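Long-range contact in flavin-containing monooxygenase (Allium sativum, PDB 6WPU), which probably uses its bound flavin-adenine dinucleotide to insert oxygen at the sulfur of S-allyl-L-cysteine, giving the S-oxide: residues 65-70 and 206-211. Sequence-based numbering, arbitrary orientation.
Sequences PDTEPD and NYRIPE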
loop_
_atom_site.group_PDB
_atom_site.type_symbol
_atom_site.label_atom_id
_atom_site.label_comp_id
_atom_site.label_asym_id
_atom_site.label_seq_id
_atom_site.Cartn_x
_atom_site.Cartn_y
_atom_site.Cartn_z
ATOM N N PRO A 65 14.870 -3.642 -10.723
ATOM C CA PRO A 65 15.989 -2.716 -10.501
ATOM C C PRO A 65 15.800 -1.393 -11.214
ATOM O O PRO A 65 16.578 -0.469 -10.958
ATOM C CB PRO A 65 17.204 -3.476 -11.060
ATOM C CG PRO A 65 16.699 -4.805 -11.522
ATOM C CD PRO A 65 15.217 -4.712 -11.670
ATOM N N ASP A 66 14.815 -1.288 -12.113
ATOM C CA ASP A 66 14.502 -0.016 -12.754
ATOM C C ASP A 66 14.195 1.027 -11.701
ATOM O O ASP A 66 13.555 0.730 -10.685
ATOM C CB ASP A 66 13.275 -0.135 -13.671
ATOM C CG ASP A 66 13.486 -1.056 -14.861
ATOM O OD1 ASP A 66 14.611 -1.559 -15.071
ATOM O OD2 ASP A 66 12.492 -1.283 -15.594
ATOM N N THR A 67 14.636 2.262 -11.957
ATOM C CA THR A 67 14.265 3.414 -11.149
ATOM C C THR A 67 13.935 4.574 -12.076
ATOM O O THR A 67 14.277 4.566 -13.261
ATOM C CB THR A 67 15.376 3.850 -10.186
ATOM O OG1 THR A 67 16.532 4.197 -10.947
ATOM C CG2 THR A 67 15.733 2.740 -9.229
ATOM N N GLU A 68 13.285 5.580 -11.521
ATOM C CA GLU A 68 12.882 6.690 -12.368
ATOM C C GLU A 68 14.076 7.606 -12.648
ATOM O O GLU A 68 14.968 7.746 -11.809
ATOM C CB GLU A 68 11.736 7.456 -11.711
ATOM C CG GLU A 68 10.483 6.551 -11.639
ATOM C CD GLU A 68 9.253 7.185 -10.992
ATOM O OE1 GLU A 68 9.292 8.397 -10.642
ATOM O OE2 GLU A 68 8.238 6.451 -10.836
ATOM N N PRO A 69 14.143 8.192 -13.848
ATOM C CA PRO A 69 15.307 9.028 -14.190
ATOM C C PRO A 69 15.486 10.222 -13.259
ATOM O O PRO A 69 16.613 10.675 -13.059
ATOM C CB PRO A 69 15.014 9.470 -15.632
ATOM C CG PRO A 69 13.986 8.520 -16.132
ATOM C CD PRO A 69 13.189 8.061 -14.960
ATOM N N ASP A 70 14.403 10.747 -12.679
ATOM C CA ASP A 70 14.492 11.798 -11.671
ATOM C C ASP A 70 14.575 11.125 -10.305
ATOM O O ASP A 70 13.579 10.530 -9.861
ATOM C CB ASP A 70 13.269 12.719 -11.753
ATOM C CG ASP A 70 13.230 13.773 -10.650
ATOM O OD1 ASP A 70 14.184 13.875 -9.852
ATOM O OD2 ASP A 70 12.230 14.512 -10.579
ATOM N N ASN A 206 12.913 5.271 -5.281
ATOM C CA ASN A 206 13.965 4.855 -6.192
ATOM C C ASN A 206 15.083 4.091 -5.487
ATOM O O ASN A 206 16.129 3.841 -6.097
ATOM C CB ASN A 206 14.509 6.079 -6.933
ATOM C CG ASN A 206 13.448 6.724 -7.808
ATOM O OD1 ASN A 206 12.848 6.054 -8.647
ATOM N ND2 ASN A 206 13.189 8.009 -7.599
ATOM N N TYR A 207 14.884 3.686 -4.229
ATOM C CA TYR A 207 15.930 2.946 -3.533
ATOM C C TYR A 207 15.837 1.471 -3.904
ATOM O O TYR A 207 14.758 0.872 -3.837
ATOM C CB TYR A 207 15.841 3.111 -2.010
ATOM C CG TYR A 207 16.891 2.230 -1.363
ATOM C CD1 TYR A 207 18.258 2.555 -1.466
ATOM C CD2 TYR A 207 16.545 1.041 -0.740
ATOM C CE1 TYR A 207 19.235 1.734 -0.920
ATOM C CE2 TYR A 207 17.525 0.200 -0.189
ATOM C CZ TYR A 207 18.867 0.561 -0.291
ATOM O OH TYR A 207 19.836 -0.248 0.233
ATOM N N ARG A 208 16.970 0.881 -4.289
ATOM C CA ARG A 208 16.983 -0.526 -4.679
ATOM C C ARG A 208 18.026 -1.342 -3.929
ATOM O O ARG A 208 17.712 -2.423 -3.414
ATOM C CB ARG A 208 17.234 -0.669 -6.181
ATOM C CG ARG A 208 16.091 -0.105 -7.043
ATOM C CD ARG A 208 14.761 -0.818 -6.767
ATOM N NE ARG A 208 13.743 -0.264 -7.645
ATOM C CZ ARG A 208 12.890 0.689 -7.292
ATOM N NH1 ARG A 208 12.900 1.178 -6.046
ATOM N NH2 ARG A 208 12.015 1.137 -8.187
ATOM N N ILE A 209 19.269 -0.853 -3.878
ATOM C CA ILE A 209 20.392 -1.650 -3.389
ATOM C C ILE A 209 21.362 -0.749 -2.634
ATOM O O ILE A 209 21.416 0.462 -2.888
ATOM C CB ILE A 209 21.109 -2.394 -4.536
ATOM C CG1 ILE A 209 21.600 -1.415 -5.611
ATOM C CG2 ILE A 209 20.201 -3.487 -5.114
ATOM C CD1 ILE A 209 22.719 -1.984 -6.529
ATOM N N PRO A 210 22.140 -1.294 -1.702
ATOM C CA PRO A 210 23.000 -0.445 -0.867
ATOM C C PRO A 210 24.397 -0.200 -1.426
ATOM O O PRO A 210 25.062 0.735 -0.971
ATOM C CB PRO A 210 23.074 -1.221 0.453
ATOM C CG PRO A 210 22.945 -2.668 0.030
ATOM C CD PRO A 210 22.049 -2.680 -1.199
ATOM N N GLU A 211 24.871 -1.012 -2.376
ATOM C CA GLU A 211 26.256 -0.878 -2.841
ATOM C C GLU A 211 26.651 0.539 -3.287
ATOM O O GLU A 211 27.761 0.974 -2.935
ATOM C CB GLU A 211 26.524 -1.880 -3.977
ATOM C CG GLU A 211 26.692 -3.333 -3.537
ATOM C CD GLU A 211 25.352 -4.063 -3.317
ATOM O OE1 GLU A 211 24.285 -3.414 -3.367
ATOM O OE2 GLU A 211 25.372 -5.290 -3.087
#
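In R208, CG stands anti to the carbonyl carbon (chi1 -66°) and a bend at chi2 (-60°) folds the chain so that the guanidinium reaches the backbone of D66. NH2 of R208 donates to D66 O at 3.0 Å, entering in the carbonyl plane although the oxygen lies tilted from the guanidinium plane; NE of R208 adds a weak bond to the same oxygen. Arginine suits this place because its several N-H groups can serve several backbone carbonyls: NH1 of R208 returns to Y207 O at 2.9 Å and also bonds H205 O, while NE has T64 O as its stronger partner. Together these bonds tie the loop 206-211 to the backbone of 65-70 and should limit rotation of the guanidinium, whose side chain is about 8 Å from the bound FAD at the nearest atoms.

Asparagine offers both an acceptor and a donor: E68 N points at N206 OD1 at 2.9 Å, nearly straight (165°) but from above the carbonyl plane, and N206 ND2 bonds S73 OG. The beta-branch of T67 puts methyl CG2 over the rim of one guanidinium face; CG2 also packs 3.6 Å from R208 CG, while T67 CB meets N206 OD1 at 3.7 Å. E68 crosses N206 at about a right angle, its buried carboxylate satisfied by R78 in a salt bridge, S73 OG and V81 N.

Both loops are irregular: 65-70 follows strand 47-52 and precedes helix 95-98; the other joins strands 200-203 and 217-221, with Y207 packing on I230 and V234 of helix 225-234.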